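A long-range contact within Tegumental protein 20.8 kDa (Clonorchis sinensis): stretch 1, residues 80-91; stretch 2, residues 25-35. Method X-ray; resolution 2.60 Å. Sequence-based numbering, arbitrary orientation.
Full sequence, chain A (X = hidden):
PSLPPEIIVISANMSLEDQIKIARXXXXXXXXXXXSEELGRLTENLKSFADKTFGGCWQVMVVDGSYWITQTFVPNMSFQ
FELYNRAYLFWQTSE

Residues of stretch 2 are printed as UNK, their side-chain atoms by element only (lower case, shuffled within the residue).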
# COMPACT_ATOMS: atom_id res chain seq x y z
N GLN A 80 8.01 -6.87 3.48
CA GLN A 80 8.06 -6.02 2.29
C GLN A 80 9.39 -6.18 1.59
O GLN A 80 10.41 -5.86 2.16
CB GLN A 80 7.82 -4.55 2.66
CG GLN A 80 6.46 -4.27 3.29
CD GLN A 80 6.19 -2.80 3.50
OE1 GLN A 80 6.93 -1.95 3.03
NE2 GLN A 80 5.15 -2.49 4.26
N PHE A 81 9.39 -6.67 0.35
CA PHE A 81 10.64 -6.97 -0.35
C PHE A 81 10.57 -6.70 -1.85
O PHE A 81 9.51 -6.85 -2.47
CB PHE A 81 11.02 -8.43 -0.14
CG PHE A 81 10.09 -9.41 -0.80
CD1 PHE A 81 8.94 -9.85 -0.13
CD2 PHE A 81 10.35 -9.88 -2.08
CE1 PHE A 81 8.07 -10.75 -0.74
CE2 PHE A 81 9.48 -10.79 -2.70
CZ PHE A 81 8.34 -11.22 -2.03
N GLU A 82 11.73 -6.36 -2.43
CA GLU A 82 11.87 -6.09 -3.87
C GLU A 82 12.46 -7.30 -4.56
O GLU A 82 13.49 -7.83 -4.15
CB GLU A 82 12.79 -4.88 -4.13
CG GLU A 82 12.38 -3.58 -3.45
CD GLU A 82 13.34 -2.44 -3.76
OE1 GLU A 82 14.19 -2.59 -4.67
OE2 GLU A 82 13.25 -1.39 -3.08
N LEU A 83 11.78 -7.78 -5.59
CA LEU A 83 12.30 -8.87 -6.41
C LEU A 83 12.31 -8.41 -7.88
O LEU A 83 11.24 -8.20 -8.49
CB LEU A 83 11.46 -10.14 -6.21
CG LEU A 83 11.80 -11.38 -7.03
CD1 LEU A 83 12.98 -12.11 -6.41
CD2 LEU A 83 10.58 -12.29 -7.08
N TYR A 84 13.52 -8.26 -8.40
CA TYR A 84 13.75 -7.76 -9.75
C TYR A 84 13.10 -6.39 -9.97
O TYR A 84 12.39 -6.17 -10.97
CB TYR A 84 13.24 -8.78 -10.76
CG TYR A 84 13.87 -10.16 -10.65
CD1 TYR A 84 15.22 -10.30 -10.35
CD2 TYR A 84 13.11 -11.31 -10.82
CE1 TYR A 84 15.80 -11.57 -10.25
CE2 TYR A 84 13.69 -12.58 -10.71
CZ TYR A 84 15.03 -12.69 -10.43
OH TYR A 84 15.59 -13.94 -10.32
N ASN A 85 13.34 -5.48 -9.03
CA ASN A 85 12.77 -4.13 -9.07
C ASN A 85 11.24 -4.08 -9.22
O ASN A 85 10.70 -3.23 -9.93
CB ASN A 85 13.42 -3.31 -10.19
CG ASN A 85 13.70 -1.87 -9.77
OD1 ASN A 85 13.61 -1.53 -8.59
ND2 ASN A 85 14.08 -1.03 -10.73
N ARG A 86 10.56 -5.01 -8.54
CA ARG A 86 9.11 -4.94 -8.35
C ARG A 86 8.83 -5.29 -6.89
O ARG A 86 9.16 -6.38 -6.44
CB ARG A 86 8.38 -5.89 -9.29
CG ARG A 86 7.17 -5.26 -9.94
CD ARG A 86 6.75 -5.97 -11.23
NE ARG A 86 6.39 -7.37 -11.03
CZ ARG A 86 5.92 -8.17 -11.99
NH1 ARG A 86 5.72 -7.70 -13.21
NH2 ARG A 86 5.62 -9.44 -11.72
N ALA A 87 8.24 -4.35 -6.15
CA ALA A 87 8.05 -4.53 -4.71
C ALA A 87 6.81 -5.34 -4.40
O ALA A 87 5.79 -5.23 -5.08
CB ALA A 87 7.98 -3.19 -4.00
N TYR A 88 6.92 -6.13 -3.33
CA TYR A 88 5.83 -6.96 -2.85
C TYR A 88 5.55 -6.64 -1.39
O TYR A 88 6.45 -6.73 -0.55
CB TYR A 88 6.15 -8.44 -3.04
CG TYR A 88 6.30 -8.82 -4.49
CD1 TYR A 88 7.52 -8.68 -5.15
CD2 TYR A 88 5.21 -9.29 -5.23
CE1 TYR A 88 7.66 -9.00 -6.48
CE2 TYR A 88 5.34 -9.61 -6.57
CZ TYR A 88 6.57 -9.47 -7.19
OH TYR A 88 6.71 -9.79 -8.53
N LEU A 89 4.33 -6.25 -1.08
CA LEU A 89 3.96 -5.95 0.30
C LEU A 89 2.97 -6.99 0.84
O LEU A 89 1.92 -7.24 0.23
CB LEU A 89 3.35 -4.53 0.40
CG LEU A 89 4.32 -3.36 0.28
CD1 LEU A 89 4.51 -3.02 -1.17
CD2 LEU A 89 3.86 -2.13 1.05
N PHE A 90 3.32 -7.60 1.97
CA PHE A 90 2.40 -8.52 2.64
C PHE A 90 1.95 -7.96 3.98
O PHE A 90 2.77 -7.47 4.76
CB PHE A 90 3.03 -9.89 2.82
CG PHE A 90 3.28 -10.62 1.53
CD1 PHE A 90 4.31 -10.22 0.67
CD2 PHE A 90 2.47 -11.69 1.15
CE1 PHE A 90 4.55 -10.89 -0.53
CE2 PHE A 90 2.69 -12.36 -0.05
CZ PHE A 90 3.74 -11.96 -0.90
N TRP A 91 0.63 -8.04 4.21
CA TRP A 91 0.01 -7.72 5.49
C TRP A 91 -0.97 -8.80 5.86
O TRP A 91 -1.95 -9.00 5.15
CB TRP A 91 -0.80 -6.42 5.44
CG TRP A 91 -0.08 -5.15 5.22
CD1 TRP A 91 0.85 -4.59 6.03
CD2 TRP A 91 -0.28 -4.24 4.13
NE1 TRP A 91 1.27 -3.39 5.50
CE2 TRP A 91 0.59 -3.15 4.33
CE3 TRP A 91 -1.10 -4.25 3.00
CZ2 TRP A 91 0.66 -2.08 3.45
CZ3 TRP A 91 -1.03 -3.19 2.12
CH2 TRP A 91 -0.16 -2.11 2.36
N UNK A 25 7.65 -19.34 -2.75
CA UNK A 25 6.41 -19.37 -3.51
C UNK A 25 6.39 -18.26 -4.56
O UNK A 25 5.86 -18.44 -5.66
o UNK A 25 2.33 -20.60 -4.40
o UNK A 25 4.11 -21.55 -3.48
c UNK A 25 3.85 -19.18 -3.22
c UNK A 25 3.40 -20.54 -3.75
c UNK A 25 5.21 -19.24 -2.55
N UNK A 26 7.00 -17.13 -4.23
CA UNK A 26 6.98 -15.94 -5.08
C UNK A 26 7.91 -15.96 -6.30
O UNK A 26 7.46 -15.77 -7.43
c UNK A 26 7.37 -14.71 -4.26
o UNK A 26 6.43 -14.54 -3.20
c UNK A 26 7.39 -13.45 -5.10
N UNK A 27 9.19 -16.22 -6.07
CA UNK A 27 10.20 -16.03 -7.10
C UNK A 27 9.95 -16.81 -8.40
O UNK A 27 10.20 -16.28 -9.48
c UNK A 27 11.61 -16.38 -6.59
c UNK A 27 11.94 -15.58 -5.34
c UNK A 27 13.10 -16.14 -4.59
c UNK A 27 12.65 -16.00 -7.59
N UNK A 28 9.48 -18.06 -8.31
CA UNK A 28 9.20 -18.67 -9.61
C UNK A 28 8.03 -18.06 -10.40
O UNK A 28 8.19 -17.84 -11.60
c UNK A 28 8.54 -20.12 -7.80
c UNK A 28 9.39 -19.04 -7.21
c UNK A 28 8.91 -20.14 -9.25
N UNK A 29 6.89 -17.80 -9.77
CA UNK A 29 5.73 -17.36 -10.55
C UNK A 29 5.55 -15.84 -10.68
O UNK A 29 4.76 -15.38 -11.51
c UNK A 29 2.84 -17.90 -7.99
c UNK A 29 4.23 -17.62 -8.51
c UNK A 29 4.42 -17.96 -9.99
c UNK A 29 4.43 -19.47 -10.14
N UNK A 30 6.27 -15.06 -9.87
CA UNK A 30 6.10 -13.60 -9.87
C UNK A 30 6.67 -12.87 -11.11
O UNK A 30 5.96 -12.10 -11.74
c UNK A 30 6.67 -13.00 -8.59
N UNK A 31 7.96 -13.09 -11.45
CA UNK A 31 8.54 -12.38 -12.60
C UNK A 31 7.90 -12.70 -13.96
O UNK A 31 8.12 -11.96 -14.93
c UNK A 31 10.00 -14.11 -11.83
c UNK A 31 8.97 -13.92 -10.77
c UNK A 31 10.00 -12.85 -12.60
N UNK A 32 7.14 -13.78 -14.04
CA UNK A 32 6.47 -14.13 -15.28
C UNK A 32 5.36 -13.17 -15.64
O UNK A 32 5.08 -12.94 -16.82
N UNK A 33 4.73 -12.57 -14.63
CA UNK A 33 3.52 -11.79 -14.88
C UNK A 33 3.76 -10.29 -15.12
O UNK A 33 4.29 -9.60 -14.25
c UNK A 33 2.54 -11.99 -13.73
N UNK A 34 3.33 -9.80 -16.31
CA UNK A 34 3.47 -8.38 -16.76
C UNK A 34 2.15 -7.65 -16.98
O UNK A 34 2.06 -6.46 -16.71
c UNK A 34 4.26 -8.12 -18.05
n UNK A 34 6.12 -7.66 -15.95
o UNK A 34 7.70 -7.15 -17.40
c UNK A 34 5.76 -8.33 -18.19
c UNK A 34 6.57 -7.56 -17.17
N UNK A 35 1.19 -8.30 -17.64
CA UNK A 35 -0.16 -7.75 -17.75
C UNK A 35 -0.90 -7.59 -16.40
O UNK A 35 -0.55 -8.21 -15.37
o UNK A 35 -0.22 -9.10 -19.77
c UNK A 35 -2.20 -7.80 -19.25
c UNK A 35 -1.02 -8.61 -18.69

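Position 25 has three side-chain carbons in a row, the last carrying two oxygens. That is a carboxylate, and nothing of stretch 1 lies near it. The residue is Glu25.

Position 26 has one carbon that carries an oxygen and a second carbon. Its methyl lies near the edge of the Phe81 ring and also meets Leu83. This is Thr26. Its CG2 is 3.9 Å from Phe81 CZ and 3.9 Å from Leu83 CD2.

Position 27 has four carbons, forked at the first, with one arm two carbons long. It packs on Leu83. This is Ile27, with CG1 3.8 Å from Leu83 CD1.

Position 28 has three carbons that close a ring onto the backbone N. CB points away from stretch 1. This is Pro28. Its nitrogen has no hydrogen to give, and the helix is kinked here.

Position 29 has the same four forked carbons as 27. It is exposed and touches nothing on stretch 1. This is Ile29.

Position 30 has a single carbon, which points toward stretch 1. That CB is 3.2 Å from Tyr88 OH and 4.3 Å from Leu83 CD2. This is Ala30.

Position 31 is a second ring of three carbons closed onto N. Its CB lies near the plane of the Tyr84 ring, at the edge, 3.9 Å from Tyr84 CD2. This is Pro31. Its CD is 4.3 Å from Leu83 CD2.

Position 32 has no side-chain atoms and makes no contact with stretch 1. It is Gly32.

Position 33 has one carbon, its CB, 4.5 Å from Arg86 NH2. This is Ala33. It closes a type I turn that starts at Ala30, and its carbonyl oxygen faces Arg86.

Position 34 has three carbons, the third carrying one oxygen and one nitrogen. CB points away, but the amide end comes nearer to Arg86. This is Gln34. NE2 is 2.8 Å from Arg86 NH1, but both are donors, so no hydrogen bond forms.

Position 35 has one carbon carrying an oxygen and a carbon. CB points away. This is Thr35, at the N-cap position of a helix, without a side-chain capping bond.

The contact has an apolar part and a polar one. Leu83 packs against Thr26, Ile27, Ala30 and Pro31. Arg86 reaches the turn and grips one carbonyl with two nitrogens: NH1 and NH2 donate to Ala33 O at 2.6 and 2.9 Å. Weak bonds from Arg86 NE and NH2 to Tyr88 OH link the guanidinium to the tyrosine beside Ala30.

Stretch 2 25-35: ETIPIAPGAQT
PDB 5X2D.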